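Local coordinates for DNA repair protein rad60 (Schizosaccharomyces pombe, PDB 3GOE), which is required for recombinational repair of DNA double-strand breaks and carries the SUMO-like domain described here, at residues 12-17 / 75-80; 17-22 / 37-42; 26-31 / 65-70; 30-35 / 58-63. One frame throughout, in Å; residues are numbered along the deposited sequence. Where two conformers were deposited one is given.

Contact 1: 12-17 / 75-80; sequences LLLRSS and DQVSVV. With CA (calcium ion), chain B.
Leu13 and Arg15 pair with 75-80 in the parallel central strand pair of the ubiquitin-like beta-grasp fold, where the first and last strands of the SUMO-like domain of Rad60 run together. Their backbones alternate as donor and acceptor: Leu13 N to Asp75 O, Val77 N to Leu13 O, Arg15 N to Val77 O and Val79 N to Arg15 O, all with N-H...O angles of 167° or more. On the face holding Leu13, Arg15, Gln76 and Ser78, the guanidinium grips one amide oxygen side-on: Arg15 NE lies 2.7 Å and Arg15 NH1 2.9 Å from Gln76 OE1, which sits within 1° of the guanidinium plane. The two flat groups are only 23° apart, and Leu13 CD2 packs over one guanidinium face near its rim. On the other face Leu14 and Val77 lie side by side, tightly, with Leu14 CD1 3.4 Å from Val77 CG2. Val79 CG2 touches Leu14 CB at 3.9 Å. An alanine in place of Leu14 would probably open a gap beside Val77 CG2, where Leu14 CG and CD1 now pack. At the far end two waters bridge the strands, one linking Ser17 N with Val79 O, the other Ser16 OG with the same Val79 O, while Ser16 O binds calcium at 2.3 Å. Strand 22-27 borders 9-16 and strand 52-55 borders 76-80; from helix 32-43, Leu35 packs on Leu12, and Tyr39 on Leu14, Ser16 and Val79.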
loop_
_atom_site.group_PDB
_atom_site.type_symbol
_atom_site.label_atom_id
_atom_site.label_comp_id
_atom_site.label_asym_id
_atom_site.label_seq_id
_atom_site.Cartn_x
_atom_site.Cartn_y
_atom_site.Cartn_z
ATOM N N LEU A 12 1.109 -2.598 6.743
ATOM C CA LEU A 12 0.669 -1.233 6.490
ATOM C C LEU A 12 -0.779 -1.089 6.883
ATOM O O LEU A 12 -1.592 -1.974 6.633
ATOM C CB LEU A 12 0.844 -0.846 5.017
ATOM C CG LEU A 12 2.253 -0.794 4.501
ATOM C CD1 LEU A 12 2.237 -0.638 2.953
ATOM C CD2 LEU A 12 3.129 0.280 5.151
ATOM N N LEU A 13 -1.126 0.072 7.442
ATOM C CA LEU A 13 -2.496 0.444 7.681
ATOM C C LEU A 13 -2.956 1.361 6.559
ATOM O O LEU A 13 -2.384 2.424 6.343
ATOM C CB LEU A 13 -2.637 1.135 9.015
ATOM C CG LEU A 13 -4.004 1.726 9.331
ATOM C CD1 LEU A 13 -5.072 0.685 9.360
ATOM C CD2 LEU A 13 -3.899 2.472 10.646
ATOM N N LEU A 14 -3.978 0.927 5.835
ATOM C CA LEU A 14 -4.605 1.723 4.755
ATOM C C LEU A 14 -5.927 2.278 5.292
ATOM O O LEU A 14 -6.865 1.540 5.535
ATOM C CB LEU A 14 -4.822 0.897 3.505
ATOM C CG LEU A 14 -3.636 0.827 2.547
ATOM C CD1 LEU A 14 -2.388 0.297 3.221
ATOM C CD2 LEU A 14 -3.958 0.088 1.287
ATOM N N ARG A 15 -5.969 3.572 5.487
ATOM C CA ARG A 15 -7.128 4.298 5.955
ATOM C C ARG A 15 -7.873 4.869 4.742
ATOM O O ARG A 15 -7.241 5.373 3.824
ATOM C CB ARG A 15 -6.750 5.467 6.871
ATOM C CG ARG A 15 -5.944 5.218 8.116
ATOM C CD ARG A 15 -5.583 6.499 8.896
ATOM N NE ARG A 15 -4.872 6.274 10.147
ATOM C CZ ARG A 15 -5.430 6.073 11.324
ATOM N NH1 ARG A 15 -4.692 5.894 12.405
ATOM N NH2 ARG A 15 -6.793 6.041 11.464
ATOM N N SER A 16 -9.176 4.817 4.755
ATOM C CA SER A 16 -9.941 5.320 3.645
ATOM C C SER A 16 -11.184 6.064 4.154
ATOM O O SER A 16 -11.904 5.475 4.983
ATOM C CB SER A 16 -10.353 4.189 2.736
ATOM O OG SER A 16 -11.088 4.780 1.658
ATOM N N SER A 17 -11.426 7.273 3.697
ATOM C CA SER A 17 -12.590 8.006 4.184
ATOM C C SER A 17 -13.867 7.508 3.542
ATOM O O SER A 17 -14.970 7.724 4.080
ATOM C CB SER A 17 -12.327 9.510 3.909
ATOM O OG SER A 17 -12.537 9.783 2.551
ATOM N N ASP A 75 3.771 1.628 8.983
ATOM C CA ASP A 75 3.371 2.877 8.475
ATOM C C ASP A 75 1.887 2.871 8.057
ATOM O O ASP A 75 1.283 1.802 7.907
ATOM C CB ASP A 75 4.237 3.367 7.326
ATOM C CG ASP A 75 5.508 4.023 7.782
ATOM O OD1 ASP A 75 5.613 4.514 8.927
ATOM O OD2 ASP A 75 6.479 4.102 6.959
ATOM N N GLN A 76 1.367 4.090 7.920
ATOM C CA GLN A 76 -0.004 4.261 7.533
ATOM C C GLN A 76 -0.079 5.145 6.291
ATOM O O GLN A 76 0.728 6.031 6.134
ATOM C CB GLN A 76 -0.879 4.810 8.645
ATOM C CG GLN A 76 -0.409 6.089 9.222
ATOM C CD GLN A 76 -1.085 6.264 10.589
ATOM O OE1 GLN A 76 -2.288 6.125 10.719
ATOM N NE2 GLN A 76 -0.303 6.634 11.631
ATOM N N VAL A 77 -1.036 4.809 5.438
ATOM C CA VAL A 77 -1.287 5.549 4.210
ATOM C C VAL A 77 -2.794 5.796 4.090
ATOM O O VAL A 77 -3.625 5.125 4.680
ATOM C CB VAL A 77 -0.781 4.843 2.946
ATOM C CG1 VAL A 77 0.721 4.608 3.005
ATOM C CG2 VAL A 77 -1.567 3.579 2.839
ATOM N N SER A 78 -3.131 6.805 3.284
ATOM C CA SER A 78 -4.501 7.136 2.966
ATOM C C SER A 78 -4.867 6.672 1.551
ATOM O O SER A 78 -4.133 6.951 0.618
ATOM C CB SER A 78 -4.741 8.617 3.081
ATOM O OG SER A 78 -4.589 9.093 4.392
ATOM N N VAL A 79 -5.980 5.989 1.417
ATOM C CA VAL A 79 -6.531 5.623 0.141
ATOM C C VAL A 79 -7.473 6.719 -0.332
ATOM O O VAL A 79 -8.439 7.023 0.408
ATOM C CB VAL A 79 -7.305 4.296 0.253
ATOM C CG1 VAL A 79 -7.830 3.908 -1.125
ATOM C CG2 VAL A 79 -6.460 3.234 0.895
ATOM N N VAL A 80 -7.248 7.246 -1.511
ATOM C CA VAL A 80 -8.090 8.321 -2.088
ATOM C C VAL A 80 -8.756 7.749 -3.308
ATOM O O VAL A 80 -8.095 7.380 -4.267
ATOM C CB VAL A 80 -7.262 9.545 -2.382
ATOM C CG1 VAL A 80 -8.155 10.617 -3.019
ATOM C CG2 VAL A 80 -6.558 10.050 -1.142
HETATM CA CA CA B . -12.728 4.073 6.598
HETATM O O HOH W 1 -11.383 7.557 0.251
HETATM O O HOH W 2 -8.974 8.599 2.495
HETATM O O HOH W 3 -14.823 4.303 6.128
HETATM O O HOH W 4 -12.180 5.432 7.600
#

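Contact 2: 17-22 / 37-42; sequences SKSEDL and KRYCTE. With CA (calcium ion), chain B.
Tyr39 reaches from helix 32-43 of the beta-grasp fold to the turn joining its first two strands, and its ring meets that turn by its edge. CG is anti to the backbone N (chi1 171°), and the far end of the ring carries the hydroxyl to two oxygens of the turn. Tyr39 OH donates to Glu20 O over 2.6 Å, the donor tilted 33° from the carbonyl plane. Ser19 OG lies 2.6 Å from Tyr39 OH, in the plane of the ring. The side chain of Leu22 runs alongside the tyrosine with the opposite heading, Leu22 CB lying 3.8 Å from Tyr39 CE1 near the ring plane. Leu22 also lies nearly perpendicular to the side chain of Glu42, bringing Leu22 CD2 to 3.5 Å from Glu42 CB, so the leucine spans one turn of the helix. Leu14 and Ser16 of strand 9-16 also touch the tyrosine. The same turn wraps a calcium ion, whose protein ligands are Ser16 O, Ser19 O and Asp21 OD1. Ser19 and Glu20 thus connect the two sites: the residue whose carbonyl binds the metal sends its hydroxyl to the tyrosine, and the next carbonyl takes the phenol proton. On the metal side, Asp21 OD1 approaches the calcium to 2.3 Å and Ser19 O to 2.6 Å.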
loop_
_atom_site.group_PDB
_atom_site.type_symbol
_atom_site.label_atom_id
_atom_site.label_comp_id
_atom_site.label_asym_id
_atom_site.label_seq_id
_atom_site.Cartn_x
_atom_site.Cartn_y
_atom_site.Cartn_z
ATOM N N SER A 17 -11.426 7.273 3.697
ATOM C CA SER A 17 -12.590 8.006 4.184
ATOM C C SER A 17 -13.867 7.508 3.542
ATOM O O SER A 17 -14.970 7.724 4.080
ATOM C CB SER A 17 -12.327 9.510 3.909
ATOM O OG SER A 17 -12.537 9.783 2.551
ATOM N N LYS A 18 -13.798 6.844 2.391
ATOM C CA LYS A 18 -14.939 6.353 1.671
ATOM C C LYS A 18 -15.011 4.840 1.594
ATOM O O LYS A 18 -15.858 4.293 0.902
ATOM C CB LYS A 18 -14.932 6.907 0.257
ATOM C CG LYS A 18 -15.103 8.393 0.053
ATOM C CD LYS A 18 -15.260 8.694 -1.429
ATOM C CE LYS A 18 -15.491 10.145 -1.727
ATOM N NZ LYS A 18 -15.577 10.399 -3.206
ATOM N N SER A 19 -14.127 4.099 2.226
ATOM C CA SER A 19 -14.198 2.631 2.169
ATOM C C SER A 19 -13.534 2.077 3.450
ATOM O O SER A 19 -13.067 2.824 4.285
ATOM C CB SER A 19 -13.581 2.061 0.905
ATOM O OG SER A 19 -12.222 2.462 0.713
ATOM N N GLU A 20 -13.582 0.746 3.546
ATOM C CA GLU A 20 -13.156 0.017 4.752
ATOM C C GLU A 20 -11.666 0.185 4.948
ATOM O O GLU A 20 -10.877 -0.037 4.042
ATOM C CB GLU A 20 -13.473 -1.480 4.693
ATOM C CG GLU A 20 -13.057 -2.361 5.884
ATOM C CD GLU A 20 -13.249 -3.861 5.761
ATOM O OE1 GLU A 20 -13.584 -4.355 4.645
ATOM O OE2 GLU A 20 -13.134 -4.699 6.726
ATOM N N ASP A 21 -11.277 0.580 6.137
ATOM C CA ASP A 21 -9.868 0.643 6.449
ATOM C C ASP A 21 -9.371 -0.778 6.473
ATOM O O ASP A 21 -10.202 -1.685 6.681
ATOM C CB ASP A 21 -9.672 1.321 7.803
ATOM C CG ASP A 21 -10.108 2.758 7.853
ATOM O OD1 ASP A 21 -10.532 3.349 6.847
ATOM O OD2 ASP A 21 -10.014 3.268 8.982
ATOM N N LEU A 22 -8.086 -0.975 6.232
ATOM C CA LEU A 22 -7.535 -2.316 6.179
ATOM C C LEU A 22 -6.075 -2.321 6.627
ATOM O O LEU A 22 -5.299 -1.557 6.111
ATOM C CB LEU A 22 -7.658 -2.831 4.752
ATOM C CG LEU A 22 -7.189 -4.268 4.530
ATOM C CD1 LEU A 22 -8.140 -5.224 5.209
ATOM C CD2 LEU A 22 -7.020 -4.629 3.048
ATOM N N LYS A 37 -4.339 -2.856 -5.797
ATOM C CA LYS A 37 -5.115 -3.972 -6.298
ATOM C C LYS A 37 -5.470 -4.943 -5.164
ATOM O O LYS A 37 -6.581 -5.476 -5.122
ATOM C CB LYS A 37 -4.392 -4.730 -7.406
ATOM C CG LYS A 37 -4.310 -3.988 -8.712
ATOM C CD LYS A 37 -3.540 -4.808 -9.760
ATOM C CE LYS A 37 -3.572 -4.205 -11.131
ATOM N NZ LYS A 37 -2.815 -5.075 -12.048
ATOM N N ARG A 38 -4.514 -5.230 -4.301
ATOM C CA ARG A 38 -4.735 -6.153 -3.181
ATOM C C ARG A 38 -5.709 -5.545 -2.174
ATOM O O ARG A 38 -6.601 -6.236 -1.683
ATOM C CB ARG A 38 -3.387 -6.514 -2.559
ATOM C CG ARG A 38 -3.529 -7.448 -1.366
ATOM C CD ARG A 38 -4.124 -8.798 -1.662
ATOM N NE ARG A 38 -3.394 -9.606 -2.625
ATOM C CZ ARG A 38 -2.327 -10.349 -2.345
ATOM N NH1 ARG A 38 -1.802 -10.379 -1.149
ATOM N NH2 ARG A 38 -1.733 -11.090 -3.309
ATOM N N TYR A 39 -5.552 -4.270 -1.849
ATOM C CA TYR A 39 -6.528 -3.591 -1.016
ATOM C C TYR A 39 -7.944 -3.779 -1.583
ATOM O O TYR A 39 -8.889 -4.117 -0.873
ATOM C CB TYR A 39 -6.168 -2.092 -0.891
ATOM C CG TYR A 39 -7.272 -1.321 -0.218
ATOM C CD1 TYR A 39 -7.430 -1.341 1.167
ATOM C CD2 TYR A 39 -8.158 -0.569 -0.965
ATOM C CE1 TYR A 39 -8.461 -0.628 1.775
ATOM C CE2 TYR A 39 -9.191 0.099 -0.337
ATOM C CZ TYR A 39 -9.345 0.081 1.021
ATOM O OH TYR A 39 -10.408 0.747 1.595
ATOM N N CYS A 40 -8.066 -3.542 -2.892
ATOM C CA CYS A 40 -9.385 -3.597 -3.512
ATOM C C CYS A 40 -9.979 -4.996 -3.448
ATOM O O CYS A 40 -11.201 -5.115 -3.205
ATOM C CB CYS A 40 -9.323 -3.117 -4.970
ATOM S SG CYS A 40 -9.054 -1.330 -5.116
ATOM N N THR A 41 -9.219 -6.045 -3.700
ATOM C CA THR A 41 -9.790 -7.388 -3.590
ATOM C C THR A 41 -10.080 -7.724 -2.124
ATOM O O THR A 41 -11.061 -8.482 -1.879
ATOM C CB THR A 41 -8.951 -8.470 -4.250
ATOM O OG1 THR A 41 -7.618 -8.532 -3.763
ATOM C CG2 THR A 41 -8.876 -8.331 -5.765
ATOM N N GLU A 42 -9.345 -7.234 -1.182
ATOM C CA GLU A 42 -9.592 -7.559 0.225
ATOM C C GLU A 42 -10.847 -6.889 0.732
ATOM O O GLU A 42 -11.607 -7.485 1.504
ATOM C CB GLU A 42 -8.386 -7.154 1.082
ATOM C CG GLU A 42 -7.173 -8.022 0.911
ATOM C CD GLU A 42 -7.412 -9.393 1.464
ATOM O OE1 GLU A 42 -7.926 -9.502 2.572
ATOM O OE2 GLU A 42 -7.164 -10.397 0.829
HETATM CA CA CA B . -12.728 4.073 6.598
HETATM O O HOH W 3 -14.823 4.303 6.128
HETATM O O HOH W 4 -12.180 5.432 7.600
#

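Contact 3: 26-31 / 65-70; sequences IPVDFT and QVQSTE
Val66 O is gripped by two donors of one residue, Thr69 OG1 at 2.7 Å in the carbonyl plane on a lone pair and Thr69 N at 3.1 Å, which closes the short 3-10 segment 66-68. The other end of that segment faces the type I turn from Pro27 to Phe30. The contact thus joins the turn between strand 22-27 and helix 32-43 of the beta-grasp fold to the loop leading to strand 76-80. Across it Val66 N donates to Phe30 O over 2.8 Å with an N-H...O angle of 168°, and Gln67 N donates to Val28 O over 2.9 Å, on a carbonyl lone pair. Two successive amides at the start of the 3-10 segment are thereby satisfied by carbonyls of the turn. Val66 CG2 touches Phe30 O and, in another direction, Ile26 CD1 in one of the two conformers of Ile26; Ile10 and Leu35 continue this apolar patch. The CB atoms of Val28 and Gln67 are in touch. Gln67 CG lies between its backbone N and carbonyl carbon (chi1 64°), over Val28 O, and the extended chain carries the amide to Gln65: Gln67 NE2 donates to Gln65 OE1 over 3.0 Å, from 56° above that carbonyl plane. Asp29 CB sits beside both glutamine ends. An alanine in place of Gln65 would probably leave Gln67 NE2 without this acceptor and its side chain freer to turn. Within the turn, Pro27 CD lies over the centre of the Phe30 ring. The chemistry implies a join resting on backbone bonds, with Val66 packing on Ile26 and near Val28, and a single amide-to-amide bond between the glutamines at the rim.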
loop_
_atom_site.group_PDB
_atom_site.type_symbol
_atom_site.label_atom_id
_atom_site.label_comp_id
_atom_site.label_asym_id
_atom_site.label_seq_id
_atom_site.Cartn_x
_atom_site.Cartn_y
_atom_site.Cartn_z
ATOM N N ILE A 26 2.115 -6.915 3.174
ATOM C CA ILE A 26 2.367 -7.118 1.767
ATOM C C ILE A 26 3.879 -7.148 1.460
ATOM O O ILE A 26 4.719 -6.628 2.184
ATOM C CB ILE A 26 1.769 -6.182 0.707
ATOM C CG1 ILE A 26 2.365 -4.787 0.855
ATOM C CG2 ILE A 26 0.255 -6.286 0.709
ATOM C CD1 ILE A 26 2.339 -4.094 -0.504
ATOM N N PRO A 27 4.218 -7.866 0.410
ATOM C CA PRO A 27 5.635 -7.941 0.001
ATOM C C PRO A 27 6.171 -6.609 -0.456
ATOM O O PRO A 27 5.535 -5.893 -1.212
ATOM C CB PRO A 27 5.600 -8.953 -1.154
ATOM C CG PRO A 27 4.369 -9.766 -0.912
ATOM C CD PRO A 27 3.394 -8.810 -0.381
ATOM N N VAL A 28 7.389 -6.309 -0.027
ATOM C CA VAL A 28 7.990 -5.032 -0.410
ATOM C C VAL A 28 8.424 -4.990 -1.857
ATOM O O VAL A 28 8.668 -3.927 -2.404
ATOM C CB VAL A 28 9.176 -4.697 0.526
ATOM C CG1 VAL A 28 8.688 -4.521 1.958
ATOM C CG2 VAL A 28 10.298 -5.715 0.410
ATOM N N ASP A 29 8.431 -6.120 -2.566
ATOM C CA ASP A 29 8.631 -6.124 -3.996
ATOM C C ASP A 29 7.327 -5.896 -4.789
ATOM O O ASP A 29 7.413 -5.740 -6.019
ATOM C CB ASP A 29 9.418 -7.362 -4.430
ATOM C CG ASP A 29 8.635 -8.620 -4.487
ATOM O OD1 ASP A 29 7.480 -8.662 -4.035
ATOM O OD2 ASP A 29 9.240 -9.615 -5.029
ATOM N N PHE A 30 6.170 -5.831 -4.145
ATOM C CA PHE A 30 4.997 -5.380 -4.848
ATOM C C PHE A 30 5.175 -3.915 -5.230
ATOM O O PHE A 30 5.776 -3.167 -4.479
ATOM C CB PHE A 30 3.742 -5.521 -3.960
ATOM C CG PHE A 30 3.049 -6.840 -3.854
ATOM C CD1 PHE A 30 3.698 -7.989 -4.264
ATOM C CD2 PHE A 30 1.759 -6.914 -3.348
ATOM C CE1 PHE A 30 3.055 -9.260 -4.120
ATOM C CE2 PHE A 30 1.123 -8.136 -3.169
ATOM C CZ PHE A 30 1.799 -9.261 -3.598
ATOM N N THR A 31 4.543 -3.519 -6.306
ATOM C CA THR A 31 4.395 -2.108 -6.567
ATOM C C THR A 31 3.272 -1.493 -5.735
ATOM O O THR A 31 2.442 -2.162 -5.149
ATOM C CB THR A 31 4.141 -1.841 -8.076
ATOM O OG1 THR A 31 2.972 -2.488 -8.423
ATOM C CG2 THR A 31 5.306 -2.258 -8.907
ATOM N N GLN A 65 8.079 0.076 -6.711
ATOM C CA GLN A 65 8.034 -0.976 -5.694
ATOM C C GLN A 65 7.911 -0.343 -4.331
ATOM O O GLN A 65 8.526 0.697 -4.045
ATOM C CB GLN A 65 9.269 -1.852 -5.746
ATOM C CG GLN A 65 9.364 -2.637 -6.988
ATOM C CD GLN A 65 10.663 -3.439 -7.002
ATOM O OE1 GLN A 65 10.673 -4.509 -6.511
ATOM N NE2 GLN A 65 11.663 -2.801 -7.570
ATOM N N VAL A 66 7.201 -1.000 -3.423
ATOM C CA VAL A 66 7.086 -0.533 -2.048
ATOM C C VAL A 66 8.469 -0.344 -1.464
ATOM O O VAL A 66 8.726 0.675 -0.783
ATOM C CB VAL A 66 6.215 -1.520 -1.252
ATOM C CG1 VAL A 66 6.330 -1.279 0.231
ATOM C CG2 VAL A 66 4.768 -1.410 -1.716
ATOM N N GLN A 67 9.420 -1.251 -1.700
ATOM C CA GLN A 67 10.756 -1.071 -1.173
ATOM C C GLN A 67 11.453 0.204 -1.633
ATOM O O GLN A 67 12.392 0.639 -0.932
ATOM C CB GLN A 67 11.595 -2.295 -1.517
ATOM C CG GLN A 67 11.925 -2.667 -2.931
ATOM C CD GLN A 67 12.619 -4.018 -3.033
ATOM O OE1 GLN A 67 13.309 -4.463 -2.107
ATOM N NE2 GLN A 67 12.446 -4.697 -4.132
ATOM N N SER A 68 11.067 0.770 -2.757
ATOM C CA SER A 68 11.713 1.937 -3.340
ATOM C C SER A 68 11.148 3.214 -2.731
ATOM O O SER A 68 11.758 4.261 -2.901
ATOM C CB SER A 68 11.478 1.992 -4.841
ATOM O OG SER A 68 12.025 0.832 -5.508
ATOM N N THR A 69 10.011 3.148 -2.101
ATOM C CA THR A 69 9.409 4.248 -1.401
ATOM C C THR A 69 10.024 4.360 -0.012
ATOM O O THR A 69 10.833 3.529 0.378
ATOM C CB THR A 69 7.901 4.089 -1.261
ATOM O OG1 THR A 69 7.611 3.123 -0.267
ATOM C CG2 THR A 69 7.215 3.672 -2.571
ATOM N N GLU A 70 9.565 5.357 0.742
ATOM C CA GLU A 70 10.013 5.457 2.133
ATOM C C GLU A 70 9.152 4.707 3.139
ATOM O O GLU A 70 9.332 4.805 4.370
ATOM C CB GLU A 70 10.119 6.947 2.535
ATOM C CG GLU A 70 11.199 7.611 1.646
ATOM C CD GLU A 70 11.527 8.995 2.142
ATOM O OE1 GLU A 70 10.770 9.499 3.004
ATOM O OE2 GLU A 70 12.548 9.540 1.640
#

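Contact 4: 30-35 / 58-63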
loop_
_atom_site.group_PDB
_atom_site.type_symbol
_atom_site.label_atom_id
_atom_site.label_comp_id
_atom_site.label_asym_id
_atom_site.label_seq_id
_atom_site.Cartn_x
_atom_site.Cartn_y
_atom_site.Cartn_z
ATOM N N PHE A 30 6.170 -5.831 -4.145
ATOM C CA PHE A 30 4.997 -5.380 -4.848
ATOM C C PHE A 30 5.175 -3.915 -5.230
ATOM O O PHE A 30 5.776 -3.167 -4.479
ATOM C CB PHE A 30 3.742 -5.521 -3.960
ATOM C CG PHE A 30 3.049 -6.840 -3.854
ATOM C CD1 PHE A 30 3.698 -7.989 -4.264
ATOM C CD2 PHE A 30 1.759 -6.914 -3.348
ATOM C CE1 PHE A 30 3.055 -9.260 -4.120
ATOM C CE2 PHE A 30 1.123 -8.136 -3.169
ATOM C CZ PHE A 30 1.799 -9.261 -3.598
ATOM N N THR A 31 4.543 -3.519 -6.306
ATOM C CA THR A 31 4.395 -2.108 -6.567
ATOM C C THR A 31 3.272 -1.493 -5.735
ATOM O O THR A 31 2.442 -2.162 -5.149
ATOM C CB THR A 31 4.141 -1.841 -8.076
ATOM O OG1 THR A 31 2.972 -2.488 -8.423
ATOM C CG2 THR A 31 5.306 -2.258 -8.907
ATOM N N VAL A 32 3.268 -0.166 -5.697
ATOM C CA VAL A 32 2.168 0.570 -5.111
ATOM C C VAL A 32 0.860 0.199 -5.804
ATOM O O VAL A 32 -0.158 0.010 -5.139
ATOM C CB VAL A 32 2.481 2.088 -5.165
ATOM C CG1 VAL A 32 1.264 2.921 -4.889
ATOM C CG2 VAL A 32 3.648 2.360 -4.215
ATOM N N LYS A 33 0.876 0.050 -7.130
ATOM C CA LYS A 33 -0.338 -0.381 -7.829
ATOM C C LYS A 33 -0.770 -1.759 -7.346
ATOM O O LYS A 33 -1.967 -1.999 -7.141
ATOM C CB LYS A 33 -0.103 -0.381 -9.350
ATOM C CG LYS A 33 -1.386 -0.654 -10.115
ATOM C CD LYS A 33 -1.151 -0.637 -11.584
ATOM C CE LYS A 33 -1.225 0.670 -12.272
ATOM N NZ LYS A 33 -1.418 0.244 -13.722
ATOM N N ASP A 34 0.146 -2.684 -7.161
ATOM C CA ASP A 34 -0.145 -4.004 -6.652
ATOM C C ASP A 34 -0.819 -3.881 -5.274
ATOM O O ASP A 34 -1.779 -4.587 -4.962
ATOM C CB ASP A 34 1.111 -4.837 -6.518
ATOM C CG ASP A 34 1.770 -5.323 -7.771
ATOM O OD1 ASP A 34 1.056 -5.565 -8.778
ATOM O OD2 ASP A 34 2.997 -5.545 -7.732
ATOM N N LEU A 35 -0.263 -3.024 -4.398
ATOM C CA LEU A 35 -0.835 -2.793 -3.079
ATOM C C LEU A 35 -2.284 -2.324 -3.195
ATOM O O LEU A 35 -3.157 -2.793 -2.457
ATOM C CB LEU A 35 0.045 -1.786 -2.332
ATOM C CG LEU A 35 -0.476 -1.272 -0.988
ATOM C CD1 LEU A 35 -0.814 -2.396 -0.010
ATOM C CD2 LEU A 35 0.539 -0.293 -0.407
ATOM N N GLU A 58 1.918 13.100 0.470
ATOM C CA GLU A 58 2.476 12.959 -0.849
ATOM C C GLU A 58 1.913 11.792 -1.642
ATOM O O GLU A 58 1.712 10.751 -1.023
ATOM C CB GLU A 58 4.015 12.796 -0.698
ATOM C CG GLU A 58 4.547 13.292 0.644
ATOM C CD GLU A 58 6.040 13.487 0.793
ATOM O OE1 GLU A 58 6.832 12.654 0.273
ATOM O OE2 GLU A 58 6.432 14.489 1.446
ATOM N N TRP A 59 1.634 11.910 -2.942
ATOM C CA TRP A 59 1.116 10.807 -3.718
ATOM C C TRP A 59 2.195 9.790 -3.977
ATOM O O TRP A 59 3.280 10.147 -4.482
ATOM C CB TRP A 59 0.561 11.278 -5.126
ATOM C CG TRP A 59 -0.605 12.172 -4.982
ATOM C CD1 TRP A 59 -0.628 13.413 -5.582
ATOM C CD2 TRP A 59 -1.823 11.973 -4.272
ATOM N NE1 TRP A 59 -1.813 13.991 -5.267
ATOM C CE2 TRP A 59 -2.555 13.133 -4.478
ATOM C CE3 TRP A 59 -2.395 10.968 -3.496
ATOM C CZ2 TRP A 59 -3.821 13.297 -3.927
ATOM C CZ3 TRP A 59 -3.637 11.102 -2.942
ATOM C CH2 TRP A 59 -4.327 12.288 -3.175
ATOM N N LEU A 60 1.934 8.513 -3.699
ATOM C CA LEU A 60 2.871 7.458 -4.029
ATOM C C LEU A 60 2.748 7.126 -5.506
ATOM O O LEU A 60 1.664 7.018 -6.067
ATOM C CB LEU A 60 2.577 6.241 -3.170
ATOM C CG LEU A 60 2.836 6.389 -1.688
ATOM C CD1 LEU A 60 2.402 5.140 -0.930
ATOM C CD2 LEU A 60 4.278 6.643 -1.377
ATOM N N ASP A 61 3.911 6.911 -6.167
ATOM C CA ASP A 61 3.940 6.539 -7.561
ATOM C C ASP A 61 3.480 5.105 -7.720
ATOM O O ASP A 61 4.109 4.198 -7.169
ATOM C CB ASP A 61 5.344 6.694 -8.089
ATOM C CG ASP A 61 5.555 6.408 -9.563
ATOM O OD1 ASP A 61 4.732 5.730 -10.170
ATOM O OD2 ASP A 61 6.597 6.857 -10.083
ATOM N N PRO A 62 2.413 4.853 -8.469
ATOM C CA PRO A 62 1.894 3.473 -8.592
ATOM C C PRO A 62 2.912 2.505 -9.154
ATOM O O PRO A 62 2.785 1.297 -8.937
ATOM C CB PRO A 62 0.689 3.608 -9.524
ATOM C CG PRO A 62 0.881 4.880 -10.220
ATOM C CD PRO A 62 1.566 5.804 -9.223
ATOM N N ASN A 63 3.884 3.004 -9.920
ATOM C CA ASN A 63 4.821 2.111 -10.570
ATOM C C ASN A 63 6.065 1.815 -9.743
ATOM O O ASN A 63 6.897 0.988 -10.182
ATOM C CB ASN A 63 5.189 2.649 -11.963
ATOM C CG ASN A 63 3.982 2.711 -12.852
ATOM O OD1 ASN A 63 3.077 1.931 -12.768
ATOM N ND2 ASN A 63 3.972 3.649 -13.740
#
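Lys33 N donates to Pro62 O over 2.9 Å, in the carbonyl plane on a lone pair, with an N-H...O angle of 152°. Each side of this bond has its own internal brace. Thr31 and Asp34 form a capping box at the start of helix 32-43, Asp34 N donating to Thr31 OG1 over 3.1 Å and Thr31 N to Asp34 OD2 over 2.9 Å. The threonine hydroxyl lies between its backbone N and carbonyl carbon (chi1 61°), which places it over the first turn. In 58-63, Asn63 N donates to Asp61 OD1, an Asx turn that curls the chain round Pro62. In this beta-grasp fold the contact pins the N-terminal end of the helix to the loop that follows strand 58-59. Among the van der Waals contacts, Val32 does most: its CB lies 3.3 Å from Asp61 O, and its CG1 makes an apolar contact with Leu60 CB at 4.0 Å. Thr31 CB packs on Pro62 O and Thr31 CG2 on Asn63 O, while Lys33 CB touches Pro62 CB at 4.1 Å. Leu60 also touches Leu53, Phe55 and Leu71, and Val32 reaches Thr69.

From the N terminus, strand 9-16 enters contact 1 first, and its partner 75-80 comes near the C terminus, so that contact closes a loop holding nearly the whole domain and the other three contacts fall within it. Contact 2 closes a short loop, from the calcium-binding turn through strand 22-27 to the helix. Contacts 3 and 4 start from the same piece of chain, sharing Phe30 and Thr31, and close loops that hold helix 32-43, wholly or in part, and strand 52-55; both cross contact 2 along the sequence. Contacts 1 and 2 share Ser17 and the calcium ion, while contact 3 lies on the other side of the chain's centre from them.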